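Local coordinates for protein separin (Saccharomyces cerevisiae, PDB 5U1T) that cleaves the MCD1/SCC1 subunit of cohesin as a caspase-like thiol protease at the onset of anaphase, so that chromosomes can segregate, at residues K929-R934 against K1023-S1028; K887-L892 against L911-D916; L1034-L1039 against R1077-L1082; S944-D949 against S1017-M1022. All coordinates share one frame; numbering follows the deposited sequence.

Contact 1 (K929-R934 against K1023-S1028); sequences KNVINR and KELLES
L1025 sets its two methyls against V931 and R934, joining the early turns of helix 927-946 to the last turns of helix 1012-1028 in an antiparallel helix pair. Where the backbones come nearest, the CA atoms of V931 and L1025 are 8.7 Å apart, a gap bridged by side chains without a hydrogen bond. With CG of L1025 anti to its own backbone N (chi1 179°), the fork is thrown straight across: CD1 lies 4.4 Å from V931 CG1, while CD2 lies 4.2 Å from R934 CG. The leucine also touches V935 and M938, so it sits among residues spaced i, i+3, i+4 and i+7, a knobs-into-holes arrangement. R934 offers its aliphatic stem here, and its guanidinium goes on to salt bridges from NE to D916 and from NH1 to D919. The arginine is thus tied at its far end to the chain before its own helix while its stem packs on the leucine.

Further out, N930 and N933 reach the chain that precedes their own helix: N930 OD1 accepts from I917 N, and the N933 amide donates to carbonyl oxygens of K915 and L911. On the far helix, L1026 turns its side chain to I1042, S1046 and T1049 of helix 1036-1054. The outer face carries a charged cluster, in which K1023 NZ is 3.5 Å from E1024 OE2 and makes a longer pair with E1027. One turn on from the knob, S1028 OG donates to the carbonyl O of L1025 at 2.8 Å, tilted 29° from the carbonyl plane.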
# COMPACT_ATOMS: atom_id res chain seq x y z
N LYS A 929 17.32 5.75 20.66
CA LYS A 929 16.18 5.83 21.57
C LYS A 929 16.66 5.29 22.89
O LYS A 929 16.30 5.78 23.95
CB LYS A 929 14.95 5.05 21.06
CG LYS A 929 13.65 5.34 21.84
CD LYS A 929 12.43 4.62 21.23
CE LYS A 929 11.09 5.43 21.32
NZ LYS A 929 10.80 6.38 20.15
N ASN A 930 17.50 4.27 22.81
CA ASN A 930 18.04 3.61 23.99
C ASN A 930 18.78 4.60 24.91
O ASN A 930 18.42 4.75 26.09
CB ASN A 930 18.97 2.47 23.57
CG ASN A 930 19.24 1.50 24.70
OD1 ASN A 930 18.45 1.38 25.64
ND2 ASN A 930 20.36 0.79 24.62
N VAL A 931 19.79 5.28 24.36
CA VAL A 931 20.59 6.23 25.13
C VAL A 931 19.76 7.39 25.67
O VAL A 931 19.90 7.77 26.83
CB VAL A 931 21.76 6.78 24.30
CG1 VAL A 931 22.50 7.87 25.06
CG2 VAL A 931 22.71 5.65 23.92
N ILE A 932 18.89 7.95 24.84
CA ILE A 932 17.99 9.00 25.27
C ILE A 932 17.18 8.56 26.48
O ILE A 932 16.99 9.32 27.42
CB ILE A 932 17.04 9.42 24.13
CG1 ILE A 932 17.78 10.34 23.20
CG2 ILE A 932 15.83 10.17 24.65
CD1 ILE A 932 18.37 11.51 23.96
N ASN A 933 16.71 7.33 26.45
CA ASN A 933 15.99 6.81 27.58
C ASN A 933 16.89 6.67 28.79
O ASN A 933 16.47 6.92 29.91
CB ASN A 933 15.37 5.47 27.22
CG ASN A 933 14.08 5.62 26.47
OD1 ASN A 933 13.70 6.73 26.09
ND2 ASN A 933 13.38 4.51 26.26
N ARG A 934 18.13 6.25 28.55
CA ARG A 934 19.09 6.02 29.62
C ARG A 934 19.37 7.31 30.37
O ARG A 934 19.30 7.36 31.59
CB ARG A 934 20.38 5.42 29.05
CG ARG A 934 21.49 5.25 30.06
CD ARG A 934 22.58 4.37 29.50
NE ARG A 934 22.03 3.06 29.21
CZ ARG A 934 22.44 2.28 28.20
NH1 ARG A 934 21.88 1.09 28.00
NH2 ARG A 934 23.41 2.70 27.40
N LYS A 1023 26.98 14.74 33.29
CA LYS A 1023 27.52 15.75 32.39
C LYS A 1023 28.06 15.10 31.12
O LYS A 1023 27.83 15.59 30.02
CB LYS A 1023 28.63 16.58 33.08
CG LYS A 1023 29.22 17.71 32.21
CD LYS A 1023 30.43 18.42 32.82
CE LYS A 1023 31.76 18.09 32.10
NZ LYS A 1023 32.25 16.62 32.18
N GLU A 1024 28.77 13.98 31.29
CA GLU A 1024 29.45 13.33 30.17
C GLU A 1024 28.54 12.45 29.32
O GLU A 1024 28.73 12.31 28.12
CB GLU A 1024 30.62 12.51 30.70
CG GLU A 1024 31.73 13.40 31.22
CD GLU A 1024 32.61 12.73 32.25
OE1 GLU A 1024 32.35 11.54 32.55
OE2 GLU A 1024 33.56 13.39 32.76
N LEU A 1025 27.54 11.84 29.96
CA LEU A 1025 26.55 11.07 29.23
C LEU A 1025 25.74 12.01 28.35
O LEU A 1025 25.37 11.65 27.23
CB LEU A 1025 25.64 10.31 30.19
CG LEU A 1025 24.55 9.48 29.51
CD1 LEU A 1025 25.17 8.47 28.56
CD2 LEU A 1025 23.67 8.82 30.54
N LEU A 1026 25.47 13.22 28.85
CA LEU A 1026 24.72 14.20 28.07
C LEU A 1026 25.58 14.68 26.91
O LEU A 1026 25.08 15.03 25.85
CB LEU A 1026 24.29 15.39 28.93
CG LEU A 1026 23.06 15.21 29.82
CD1 LEU A 1026 23.00 16.30 30.86
CD2 LEU A 1026 21.80 15.20 28.99
N GLU A 1027 26.89 14.66 27.11
CA GLU A 1027 27.80 15.18 26.10
C GLU A 1027 28.04 14.14 25.02
O GLU A 1027 28.45 14.47 23.91
CB GLU A 1027 29.12 15.61 26.74
CG GLU A 1027 29.05 16.97 27.41
CD GLU A 1027 30.08 17.13 28.52
OE1 GLU A 1027 30.25 18.28 29.01
OE2 GLU A 1027 30.71 16.12 28.90
N SER A 1028 27.78 12.89 25.34
CA SER A 1028 28.09 11.82 24.40
C SER A 1028 27.08 11.77 23.26
O SER A 1028 27.44 11.36 22.15
CB SER A 1028 28.15 10.46 25.10
OG SER A 1028 26.88 10.03 25.53

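Contact 2 (K887-L892 against L911-D916); sequences KLEQSL and LHLGKD
E889 reaches from helix 885-891 to L913 and K915, which lie just past the end of helix 905-912. From CB its chain runs out extended beyond CG (chi2 175°), sliding past the L913 side chain in the opposite direction. At CD the chain divides: OE1 also borders L913, and both oxygens face K915. OE1 lies 3.4 Å from the methyl CD1 of L913, a van der Waals contact of a charged oxygen with a carbon. OE2 faces the ammonium of K915, with NZ 3.9 Å away in a long salt bridge, and K915 NZ is equally 3.9 Å from E889 OE1, so the amine stands off both oxygens alike. K915 comes from the opposite direction, its chain fully extended to NZ.

The turn that brings L913 and K915 to the same carboxylate is a Schellman motif. G914, at phi 102°, takes the chain out of the helix; a CB at these backbone angles would press on the carbonyl O of L913. Behind the contact, L888 packs on W909 and L913 on Y880, while both E889 and K915 also touch K910. At this separation the pairing is probably loose charge compensation at the surface, with L913 bordering the same carboxylate.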
# COMPACT_ATOMS: atom_id res chain seq x y z
N LYS A 887 -0.38 -5.92 30.97
CA LYS A 887 -1.04 -6.81 30.03
C LYS A 887 -0.32 -6.78 28.68
O LYS A 887 -0.38 -7.76 27.92
CB LYS A 887 -2.52 -6.42 29.90
CG LYS A 887 -3.40 -7.51 29.30
CD LYS A 887 -4.87 -7.30 29.67
CE LYS A 887 -5.05 -7.22 31.20
NZ LYS A 887 -4.91 -8.56 31.91
N LEU A 888 0.38 -5.68 28.41
CA LEU A 888 1.12 -5.48 27.16
C LEU A 888 2.34 -6.37 27.01
O LEU A 888 2.35 -7.26 26.17
CB LEU A 888 1.54 -4.03 27.02
CG LEU A 888 1.96 -3.51 25.64
CD1 LEU A 888 2.05 -1.98 25.69
CD2 LEU A 888 3.27 -4.10 25.12
N GLU A 889 3.38 -6.11 27.80
CA GLU A 889 4.64 -6.86 27.69
C GLU A 889 4.43 -8.35 27.95
O GLU A 889 5.31 -9.16 27.66
CB GLU A 889 5.73 -6.32 28.65
CG GLU A 889 6.81 -5.46 27.93
CD GLU A 889 7.83 -4.80 28.87
OE1 GLU A 889 7.85 -3.55 29.00
OE2 GLU A 889 8.65 -5.53 29.47
N GLN A 890 3.25 -8.71 28.44
CA GLN A 890 2.98 -10.11 28.70
C GLN A 890 2.09 -10.80 27.67
O GLN A 890 2.05 -12.03 27.59
CB GLN A 890 2.37 -10.24 30.08
CG GLN A 890 2.61 -11.61 30.68
CD GLN A 890 3.87 -11.71 31.51
OE1 GLN A 890 4.33 -10.71 32.11
NE2 GLN A 890 4.46 -12.92 31.56
N SER A 891 1.34 -10.03 26.88
CA SER A 891 0.65 -10.64 25.75
C SER A 891 1.65 -10.82 24.61
O SER A 891 1.43 -11.60 23.68
CB SER A 891 -0.55 -9.80 25.33
OG SER A 891 -0.14 -8.52 24.93
N LEU A 892 2.78 -10.13 24.71
CA LEU A 892 3.90 -10.38 23.83
C LEU A 892 4.58 -11.72 24.13
O LEU A 892 5.17 -12.33 23.24
CB LEU A 892 4.94 -9.26 23.94
CG LEU A 892 4.72 -7.89 23.29
CD1 LEU A 892 5.80 -6.92 23.78
CD2 LEU A 892 4.72 -8.01 21.76
N LEU A 911 11.72 0.16 25.07
CA LEU A 911 12.08 1.50 24.60
C LEU A 911 10.90 2.48 24.50
O LEU A 911 11.06 3.64 24.81
CB LEU A 911 12.79 1.43 23.25
CG LEU A 911 14.02 0.54 23.16
CD1 LEU A 911 14.83 0.83 21.91
CD2 LEU A 911 14.87 0.69 24.39
N HIS A 912 9.71 2.04 24.07
CA HIS A 912 8.59 3.00 24.01
C HIS A 912 8.07 3.34 25.39
O HIS A 912 7.43 4.37 25.59
CB HIS A 912 7.43 2.47 23.16
CG HIS A 912 7.71 2.45 21.70
ND1 HIS A 912 7.18 1.50 20.85
CD2 HIS A 912 8.48 3.25 20.92
CE1 HIS A 912 7.61 1.71 19.62
NE2 HIS A 912 8.40 2.76 19.64
N LEU A 913 8.32 2.46 26.35
CA LEU A 913 7.80 2.65 27.69
C LEU A 913 8.82 3.37 28.58
O LEU A 913 8.59 3.54 29.78
CB LEU A 913 7.41 1.31 28.30
CG LEU A 913 6.17 0.64 27.72
CD1 LEU A 913 6.11 -0.77 28.24
CD2 LEU A 913 4.90 1.40 28.09
N GLY A 914 9.93 3.79 27.97
CA GLY A 914 10.90 4.63 28.65
C GLY A 914 12.13 3.90 29.14
O GLY A 914 13.15 4.53 29.37
N LYS A 915 12.05 2.58 29.30
CA LYS A 915 13.21 1.79 29.70
C LYS A 915 14.36 1.96 28.72
O LYS A 915 14.14 2.24 27.54
CB LYS A 915 12.86 0.31 29.78
CG LYS A 915 11.90 -0.02 30.87
CD LYS A 915 11.56 -1.49 30.90
CE LYS A 915 10.60 -1.74 32.06
NZ LYS A 915 10.22 -3.18 32.11
N ASP A 916 15.58 1.79 29.22
CA ASP A 916 16.72 1.62 28.33
C ASP A 916 17.19 0.21 28.55
O ASP A 916 17.08 -0.32 29.64
CB ASP A 916 17.84 2.63 28.61
CG ASP A 916 18.46 2.47 30.01
OD1 ASP A 916 19.43 1.70 30.16
OD2 ASP A 916 17.97 3.14 30.95

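Contact 3 (L1034-L1039 against R1077-L1082); sequences LDNHEL and RHMPLL
N1036 and P1080 mark the nearest approach of the two backbones, with 7.4 Å between their CA atoms: the first turn of helix 1036-1054 meets helix 1075-1088 at a kink. P1080 has no N-H to give, and neither its N nor that of L1081 is bonded to the preceding turn. The opposing helix starts at the N-cap D1035, whose OD2 accepts from E1038 N at 3.1 Å, from above the carboxylate plane and well short of straight (135°).

N1036 carries the contact. CG anti to the backbone N (chi1 -155°) sends the amide across the proline ring at about a right angle. ND2 lies at P1080 CG, while OD1 is 3.6 Å from P1080 CD and 3.6 Å from M1079 CB. The same ND2 donates to the carbonyl O of P1076, one turn before the proline. One helical turn on from N1036, L1039 CD2 packs 4.3 Å from M1079 CG; the methionine then bends at chi2 (-47°) and runs off to T1111 and E1114 of helix 1111-1127. E1509, from a loop, packs on both N1036 and P1080.

Cutting N1036 back to an alanine here would probably leave the P1076 carbonyl without its amide donor and open a gap against the P1080 ring. The chemistry is thus that of a buried amide, using one N-H on a backbone carbonyl beside the kink and packing against apolar carbons.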
# COMPACT_ATOMS: atom_id res chain seq x y z
N LEU A 1034 18.01 13.95 17.53
CA LEU A 1034 16.96 14.42 18.43
C LEU A 1034 15.85 15.20 17.76
O LEU A 1034 16.08 15.97 16.84
CB LEU A 1034 17.57 15.29 19.53
CG LEU A 1034 18.66 14.61 20.35
CD1 LEU A 1034 19.31 15.56 21.35
CD2 LEU A 1034 18.03 13.43 21.03
N ASP A 1035 14.62 14.99 18.22
CA ASP A 1035 13.52 15.86 17.84
C ASP A 1035 13.67 17.13 18.66
O ASP A 1035 14.24 17.10 19.75
CB ASP A 1035 12.19 15.21 18.11
CG ASP A 1035 12.08 14.72 19.52
OD1 ASP A 1035 12.62 13.62 19.80
OD2 ASP A 1035 11.49 15.45 20.37
N ASN A 1036 13.16 18.24 18.14
CA ASN A 1036 13.36 19.53 18.77
C ASN A 1036 12.94 19.57 20.24
O ASN A 1036 13.65 20.16 21.05
CB ASN A 1036 12.62 20.62 18.01
CG ASN A 1036 13.26 21.99 18.22
OD1 ASN A 1036 14.41 22.21 17.83
ND2 ASN A 1036 12.52 22.90 18.85
N HIS A 1037 11.84 18.92 20.58
CA HIS A 1037 11.38 18.97 21.96
C HIS A 1037 12.34 18.20 22.90
O HIS A 1037 12.45 18.52 24.08
CB HIS A 1037 9.96 18.42 22.08
CG HIS A 1037 9.48 18.29 23.49
ND1 HIS A 1037 8.97 19.35 24.21
CD2 HIS A 1037 9.43 17.22 24.32
CE1 HIS A 1037 8.63 18.94 25.42
NE2 HIS A 1037 8.89 17.64 25.50
N GLU A 1038 13.02 17.20 22.36
CA GLU A 1038 14.02 16.46 23.12
C GLU A 1038 15.32 17.26 23.22
O GLU A 1038 16.03 17.20 24.23
CB GLU A 1038 14.29 15.08 22.50
CG GLU A 1038 15.25 14.22 23.31
CD GLU A 1038 14.74 13.92 24.72
OE1 GLU A 1038 13.51 13.93 24.93
OE2 GLU A 1038 15.57 13.69 25.64
N LEU A 1039 15.64 18.00 22.15
CA LEU A 1039 16.83 18.84 22.13
C LEU A 1039 16.68 19.91 23.19
O LEU A 1039 17.64 20.36 23.77
CB LEU A 1039 17.04 19.48 20.76
CG LEU A 1039 18.25 20.41 20.62
CD1 LEU A 1039 19.57 19.67 20.83
CD2 LEU A 1039 18.24 21.15 19.28
N ARG A 1077 15.99 26.89 19.93
CA ARG A 1077 15.28 28.11 19.59
C ARG A 1077 15.40 28.39 18.09
O ARG A 1077 14.47 28.88 17.45
CB ARG A 1077 15.81 29.30 20.40
CG ARG A 1077 15.37 29.30 21.86
CD ARG A 1077 15.71 30.59 22.56
NE ARG A 1077 17.15 30.83 22.68
CZ ARG A 1077 17.81 30.87 23.83
NH1 ARG A 1077 17.16 30.67 24.98
NH2 ARG A 1077 19.12 31.11 23.85
N HIS A 1078 16.57 28.05 17.55
CA HIS A 1078 16.95 28.35 16.19
C HIS A 1078 16.44 27.30 15.16
O HIS A 1078 15.92 27.67 14.10
CB HIS A 1078 18.48 28.46 16.14
CG HIS A 1078 19.04 28.56 14.76
ND1 HIS A 1078 18.85 29.65 13.95
CD2 HIS A 1078 19.81 27.69 14.05
CE1 HIS A 1078 19.46 29.46 12.80
NE2 HIS A 1078 20.06 28.28 12.84
N MET A 1079 16.60 26.02 15.49
CA MET A 1079 16.28 24.91 14.59
C MET A 1079 14.84 24.92 14.04
O MET A 1079 14.65 24.69 12.87
CB MET A 1079 16.54 23.58 15.29
CG MET A 1079 18.01 23.26 15.52
SD MET A 1079 19.06 23.53 14.08
CE MET A 1079 19.13 21.92 13.30
N PRO A 1080 13.83 25.20 14.87
CA PRO A 1080 12.51 25.26 14.24
C PRO A 1080 12.38 26.39 13.23
O PRO A 1080 11.72 26.22 12.21
CB PRO A 1080 11.56 25.49 15.41
CG PRO A 1080 12.33 25.12 16.62
CD PRO A 1080 13.74 25.41 16.33
N LEU A 1081 12.98 27.54 13.50
CA LEU A 1081 12.81 28.69 12.61
C LEU A 1081 13.53 28.46 11.28
O LEU A 1081 13.01 28.80 10.23
CB LEU A 1081 13.32 29.97 13.28
CG LEU A 1081 12.55 30.35 14.56
CD1 LEU A 1081 13.32 31.40 15.40
CD2 LEU A 1081 11.15 30.83 14.24
N LEU A 1082 14.71 27.87 11.34
CA LEU A 1082 15.47 27.62 10.13
C LEU A 1082 14.76 26.56 9.29
O LEU A 1082 14.68 26.68 8.07
CB LEU A 1082 16.88 27.18 10.46
CG LEU A 1082 17.75 26.90 9.24
CD1 LEU A 1082 18.24 28.18 8.57
CD2 LEU A 1082 18.89 26.02 9.64

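Contact 4 (S944-D949 against S1017-M1022); sequences SQLEED and SKLKQM
The far end of the antiparallel pair formed by helices 927-946 and 1012-1028 is closed by Q945 and L946 against K1018 and L1019. The backbones are some way apart, 9.7 Å between the CA atoms of L946 and K1018, and side chains fill the interval. Inside, the two leucines meet methyl to methyl, L946 CD1 to L1019 CD1 at 4.4 Å; L1019 leans as well on I1052 and L1053 of helix 1036-1054.

Toward the edge, Q945 and K1018 cross at about a right angle. The Q945 chain is extended beyond CG, and OE1 comes up to the lysine stem, 3.6 Å from K1018 CD. A bend at chi4 (-68°) folds the K1018 amine back, bringing NZ also to 3.6 Å from Q945 OE1, though no hydrogen bond is made. F1010, from a loop, packs on Q945, L946 and K1018 together.

Just beyond, the chain leaves the helix through a type I turn from L946 to D949, closed by D949 N to L946 O at 2.9 Å. D949 then N-caps the next helix through F951 N, and its other oxygen accepts from F1010 N. The leucine pair inside and the Q945-K1018 crossing at the edge make this one end of an antiparallel helix pair, with helix 1036-1054 packed on the L1019 side.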
# COMPACT_ATOMS: atom_id res chain seq x y z
N SER A 944 16.67 11.76 42.35
CA SER A 944 15.82 11.32 43.43
C SER A 944 16.65 10.91 44.64
O SER A 944 16.20 11.07 45.78
CB SER A 944 14.93 10.17 43.00
OG SER A 944 15.67 8.97 43.05
N GLN A 945 17.84 10.38 44.38
CA GLN A 945 18.82 10.06 45.42
C GLN A 945 19.28 11.30 46.16
O GLN A 945 19.25 11.37 47.38
CB GLN A 945 20.04 9.35 44.84
CG GLN A 945 19.76 7.95 44.30
CD GLN A 945 20.98 7.31 43.65
OE1 GLN A 945 21.99 7.96 43.38
NE2 GLN A 945 20.89 6.01 43.39
N LEU A 946 19.74 12.29 45.40
CA LEU A 946 20.22 13.52 45.99
C LEU A 946 19.11 14.12 46.83
O LEU A 946 19.35 14.65 47.93
CB LEU A 946 20.67 14.52 44.91
CG LEU A 946 21.91 14.08 44.14
CD1 LEU A 946 22.44 15.20 43.28
CD2 LEU A 946 22.96 13.56 45.11
N GLU A 947 17.89 14.00 46.34
CA GLU A 947 16.79 14.78 46.88
C GLU A 947 16.35 14.32 48.26
O GLU A 947 15.54 14.99 48.89
CB GLU A 947 15.61 14.76 45.93
CG GLU A 947 15.03 16.13 45.71
CD GLU A 947 14.19 16.21 44.45
OE1 GLU A 947 14.13 17.32 43.86
OE2 GLU A 947 13.59 15.17 44.06
N GLU A 948 16.89 13.20 48.74
CA GLU A 948 16.51 12.74 50.06
C GLU A 948 17.60 13.08 51.06
O GLU A 948 17.55 12.68 52.22
CB GLU A 948 16.20 11.25 50.06
CG GLU A 948 17.40 10.33 49.94
CD GLU A 948 16.96 8.95 49.43
OE1 GLU A 948 16.03 8.90 48.60
OE2 GLU A 948 17.54 7.92 49.88
N ASP A 949 18.59 13.81 50.59
CA ASP A 949 19.49 14.53 51.47
C ASP A 949 18.99 15.98 51.54
O ASP A 949 18.93 16.68 50.53
CB ASP A 949 20.93 14.46 50.95
CG ASP A 949 21.92 15.19 51.85
OD1 ASP A 949 21.50 15.95 52.75
OD2 ASP A 949 23.15 15.03 51.65
N SER A 1017 30.54 12.79 41.69
CA SER A 1017 30.78 11.73 40.72
C SER A 1017 29.56 11.46 39.82
O SER A 1017 29.69 11.44 38.61
CB SER A 1017 31.19 10.45 41.42
OG SER A 1017 31.64 9.50 40.46
N LYS A 1018 28.39 11.27 40.42
CA LYS A 1018 27.18 11.00 39.65
C LYS A 1018 26.83 12.16 38.73
O LYS A 1018 26.24 11.96 37.65
CB LYS A 1018 26.01 10.68 40.59
CG LYS A 1018 26.15 9.31 41.23
CD LYS A 1018 25.24 9.10 42.45
CE LYS A 1018 25.57 7.78 43.16
NZ LYS A 1018 25.20 6.61 42.32
N LEU A 1019 27.19 13.36 39.14
CA LEU A 1019 26.89 14.53 38.34
C LEU A 1019 27.85 14.66 37.16
O LEU A 1019 27.41 14.99 36.07
CB LEU A 1019 26.94 15.78 39.22
CG LEU A 1019 25.66 15.98 40.02
CD1 LEU A 1019 25.90 16.93 41.18
CD2 LEU A 1019 24.58 16.51 39.10
N LYS A 1020 29.14 14.40 37.37
CA LYS A 1020 30.11 14.44 36.28
C LYS A 1020 29.80 13.35 35.25
O LYS A 1020 30.11 13.46 34.06
CB LYS A 1020 31.54 14.30 36.81
CG LYS A 1020 32.04 15.53 37.59
CD LYS A 1020 33.30 15.22 38.43
CE LYS A 1020 34.60 15.72 37.76
NZ LYS A 1020 35.71 15.98 38.74
N GLN A 1021 29.16 12.29 35.73
CA GLN A 1021 28.75 11.17 34.92
C GLN A 1021 27.60 11.60 34.03
O GLN A 1021 27.58 11.32 32.83
CB GLN A 1021 28.35 10.01 35.83
CG GLN A 1021 28.25 8.65 35.16
CD GLN A 1021 27.51 7.64 36.04
OE1 GLN A 1021 26.72 8.03 36.92
NE2 GLN A 1021 27.76 6.36 35.82
N MET A 1022 26.65 12.29 34.64
CA MET A 1022 25.53 12.87 33.94
C MET A 1022 26.00 13.93 32.92
O MET A 1022 25.47 14.01 31.82
CB MET A 1022 24.54 13.47 34.94
CG MET A 1022 23.20 13.88 34.37
SD MET A 1022 22.15 12.49 33.86
CE MET A 1022 20.99 13.35 32.81

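In the fold
Going from the N terminus, contact 2 comes first, closing a short loop of 18 residues between helices 885-891 and 905-912. Helix 927-946 then opens contact 1 and, at its far end, contact 4. The chain passes through strand 960-962, which joins the mixed sheet, and a segment that is not modelled (970-1007) before helix 1012-1028 returns antiparallel, so contact 4 closes first and is nested within contact 1. Contact 3 follows in series, tying the start of helix 1036-1054 to helix 1075-1088. Contacts 1 and 2 touch through the chain just before helix 927-946; I932 packing on L1034 couples contacts 1 and 3. Contacts 3 and 4 do not touch, being about 9 Å apart at their nearest atoms.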